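Local coordinates for oxidoreductase (Methanosarcina mazei, PDB 3KA7), which binds flavin-adenine dinucleotide and is probably an oxidoreductase of the flavin-containing amine oxidoreductase family, at residues A[111-114]-A[115-119]. Numbering follows the deposited sequence.
Sequences SLLS and YKDRM
Ser114 caps the N-terminus of helix 115-127 by accepting from Asp117: the backbone N of Asp117 lies 3.1 Å from Ser114 OG, with an N-H...O angle of 161°. The hydroxyl reaches this amide because OG stands between the backbone N and the carbonyl carbon (chi1 68°), turned in over the first helical turn. The same residue starts the helical bonding, as Ser114 O receives Arg118 N at 2.8 Å, and Met119 N follows by bonding to Tyr115 O. Asp117 closes the turn in the reverse direction through a water, which accepts from Ser114 N at 2.9 Å and donates to Asp117 OD2 at 2.7 Å. The arrangement resembles a capping box in which a water stands between the Asp117 carboxylate and Ser114 N, and the carboxylate near the helix start probably interacts favourably with the helix dipole. The Arg118 chain bends at chi3 (68°) and folds back along the preceding loop, bringing NH1 within 2.7 Å of Leu113 O, which lies at the guanidinium edge. Behind these bonds the Leu113 and Asp117 side chains cross at about a right angle, with Leu113 CB 3.7 Å from Asp117 CB. Leu113 CD1 rests near the Asp117 backbone carbonyl. The turn thus links the loop after strand 101-105 to helix 115-127 at the protein surface, away from the flavin, with buried Leu113 packing on Trp150 and Leu151 of helix 149-163.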
ATOM      1  N   SER A 111      -7.358 -17.433  20.034  1.00 19.66           N
ATOM      2  CA  SER A 111      -7.872 -18.775  20.332  1.00 19.87           C
ATOM      3  C   SER A 111      -6.789 -19.850  20.390  1.00 19.94           C
ATOM      4  O   SER A 111      -7.011 -20.924  20.970  1.00 20.30           O
ATOM      5  CB  SER A 111      -8.929 -19.188  19.315  1.00 20.32           C
ATOM      6  OG  SER A 111      -8.321 -19.423  18.055  1.00 21.26           O
ATOM      7  N   LEU A 112      -5.620 -19.566  19.816  1.00 18.64           N
ATOM      8  CA  LEU A 112      -4.537 -20.544  19.753  1.00 18.31           C
ATOM      9  C   LEU A 112      -3.603 -20.429  20.948  1.00 17.93           C
ATOM     10  O   LEU A 112      -2.662 -21.210  21.097  1.00 18.07           O
ATOM     11  CB  LEU A 112      -3.740 -20.399  18.454  1.00 18.37           C
ATOM     12  CG  LEU A 112      -4.518 -20.636  17.158  1.00 18.78           C
ATOM     13  CD1 LEU A 112      -3.557 -20.639  15.981  1.00 19.98           C
ATOM     14  CD2 LEU A 112      -5.299 -21.949  17.214  1.00 20.58           C
ATOM     15  N   LEU A 113      -3.878 -19.452  21.803  1.00 17.18           N
ATOM     16  CA  LEU A 113      -3.081 -19.227  23.006  1.00 16.27           C
ATOM     17  C   LEU A 113      -3.643 -20.025  24.183  1.00 16.08           C
ATOM     18  O   LEU A 113      -4.789 -20.464  24.143  1.00 15.77           O
ATOM     19  CB  LEU A 113      -3.121 -17.742  23.366  1.00 16.13           C
ATOM     20  CG  LEU A 113      -2.487 -16.738  22.398  1.00 15.88           C
ATOM     21  CD1 LEU A 113      -2.878 -15.310  22.804  1.00 14.52           C
ATOM     22  CD2 LEU A 113      -0.997 -16.888  22.410  1.00 15.34           C
ATOM     23  N   SER A 114      -2.834 -20.195  25.225  1.00 15.75           N
ATOM     24  CA  SER A 114      -3.319 -20.726  26.503  1.00 15.47           C
ATOM     25  C   SER A 114      -4.454 -19.854  27.041  1.00 15.69           C
ATOM     26  O   SER A 114      -4.609 -18.699  26.633  1.00 15.39           O
ATOM     27  CB  SER A 114      -2.182 -20.734  27.510  1.00 15.62           C
ATOM     28  OG  SER A 114      -1.824 -19.401  27.831  1.00 15.48           O
ATOM     29  N   TYR A 115      -5.251 -20.389  27.961  1.00 15.23           N
ATOM     30  CA  TYR A 115      -6.331 -19.599  28.546  1.00 15.49           C
ATOM     31  C   TYR A 115      -5.783 -18.322  29.179  1.00 15.03           C
ATOM     32  O   TYR A 115      -6.324 -17.234  28.984  1.00 14.97           O
ATOM     33  CB  TYR A 115      -7.065 -20.404  29.615  1.00 15.62           C
ATOM     34  CG  TYR A 115      -8.321 -19.726  30.078  1.00 17.67           C
ATOM     35  CD1 TYR A 115      -9.492 -19.847  29.348  1.00 19.90           C
ATOM     36  CD2 TYR A 115      -8.339 -18.961  31.238  1.00 19.43           C
ATOM     37  CE1 TYR A 115     -10.652 -19.243  29.759  1.00 21.78           C
ATOM     38  CE2 TYR A 115      -9.505 -18.339  31.655  1.00 21.74           C
ATOM     39  CZ  TYR A 115     -10.651 -18.485  30.904  1.00 22.49           C
ATOM     40  OH  TYR A 115     -11.829 -17.887  31.296  1.00 26.24           O
ATOM     41  N   LYS A 116      -4.713 -18.468  29.953  1.00 14.84           N
ATOM     42  CA  LYS A 116      -4.040 -17.332  30.595  1.00 15.59           C
ATOM     43  C   LYS A 116      -3.701 -16.241  29.571  1.00 15.11           C
ATOM     44  O   LYS A 116      -4.044 -15.068  29.746  1.00 14.63           O
ATOM     45  CB  LYS A 116      -2.742 -17.807  31.255  1.00 15.79           C
ATOM     46  CG  LYS A 116      -2.033 -16.734  32.063  1.00 19.70           C
ATOM     47  CD  LYS A 116      -0.733 -17.233  32.686  1.00 25.16           C
ATOM     48  CE  LYS A 116       0.400 -17.257  31.665  1.00 28.05           C
ATOM     49  NZ  LYS A 116       1.760 -17.276  32.310  1.00 30.40           N
ATOM     50  N   ASP A 117      -3.050 -16.641  28.487  1.00 14.83           N
ATOM     51  CA  ASP A 117      -2.623 -15.683  27.459  1.00 15.33           C
ATOM     52  C   ASP A 117      -3.799 -15.087  26.703  1.00 15.19           C
ATOM     53  O   ASP A 117      -3.794 -13.906  26.365  1.00 14.89           O
ATOM     54  CB  ASP A 117      -1.642 -16.338  26.496  1.00 15.62           C
ATOM     55  CG  ASP A 117      -0.276 -16.533  27.109  1.00 17.36           C
ATOM     56  OD1 ASP A 117      -0.024 -15.973  28.201  1.00 20.02           O
ATOM     57  OD2 ASP A 117       0.548 -17.248  26.503  1.00 19.51           O
ATOM     58  N   ARG A 118      -4.809 -15.905  26.443  1.00 14.93           N
ATOM     59  CA  ARG A 118      -6.023 -15.437  25.786  1.00 15.35           C
ATOM     60  C   ARG A 118      -6.712 -14.355  26.607  1.00 14.63           C
ATOM     61  O   ARG A 118      -7.150 -13.346  26.068  1.00 13.98           O
ATOM     62  CB  ARG A 118      -6.983 -16.606  25.558  1.00 15.69           C
ATOM     63  CG  ARG A 118      -8.256 -16.203  24.858  1.00 19.03           C
ATOM     64  CD  ARG A 118      -8.812 -17.360  24.051  1.00 24.39           C
ATOM     65  NE  ARG A 118      -9.289 -18.460  24.886  1.00 27.14           N
ATOM     66  CZ  ARG A 118      -8.568 -19.528  25.207  1.00 28.97           C
ATOM     67  NH1 ARG A 118      -7.318 -19.639  24.780  1.00 29.54           N
ATOM     68  NH2 ARG A 118      -9.101 -20.491  25.960  1.00 30.12           N
HETATM   69  N   MSE A 119      -6.829 -14.578  27.916  1.00 13.99           N
HETATM   70  CA  MSE A 119      -7.476 -13.601  28.772  1.00 14.17           C
HETATM   71  C   MSE A 119      -6.635 -12.327  28.859  1.00 13.78           C
HETATM   72  O   MSE A 119      -7.178 -11.232  28.933  1.00 13.79           O
HETATM   73  CB  MSE A 119      -7.749 -14.174  30.175  1.00 14.43           C
HETATM   74  CG  MSE A 119      -8.827 -15.265  30.228  1.00 16.87           C
HETATM   75 SE   MSE A 119     -10.492 -14.826  29.319  1.00 23.27          SE
HETATM   76  CE  MSE A 119     -10.110 -15.625  27.600  1.00 22.85           C
TER
HETATM   77  O   HOH W   1      -0.111 -19.333  24.962  1.00 17.37           O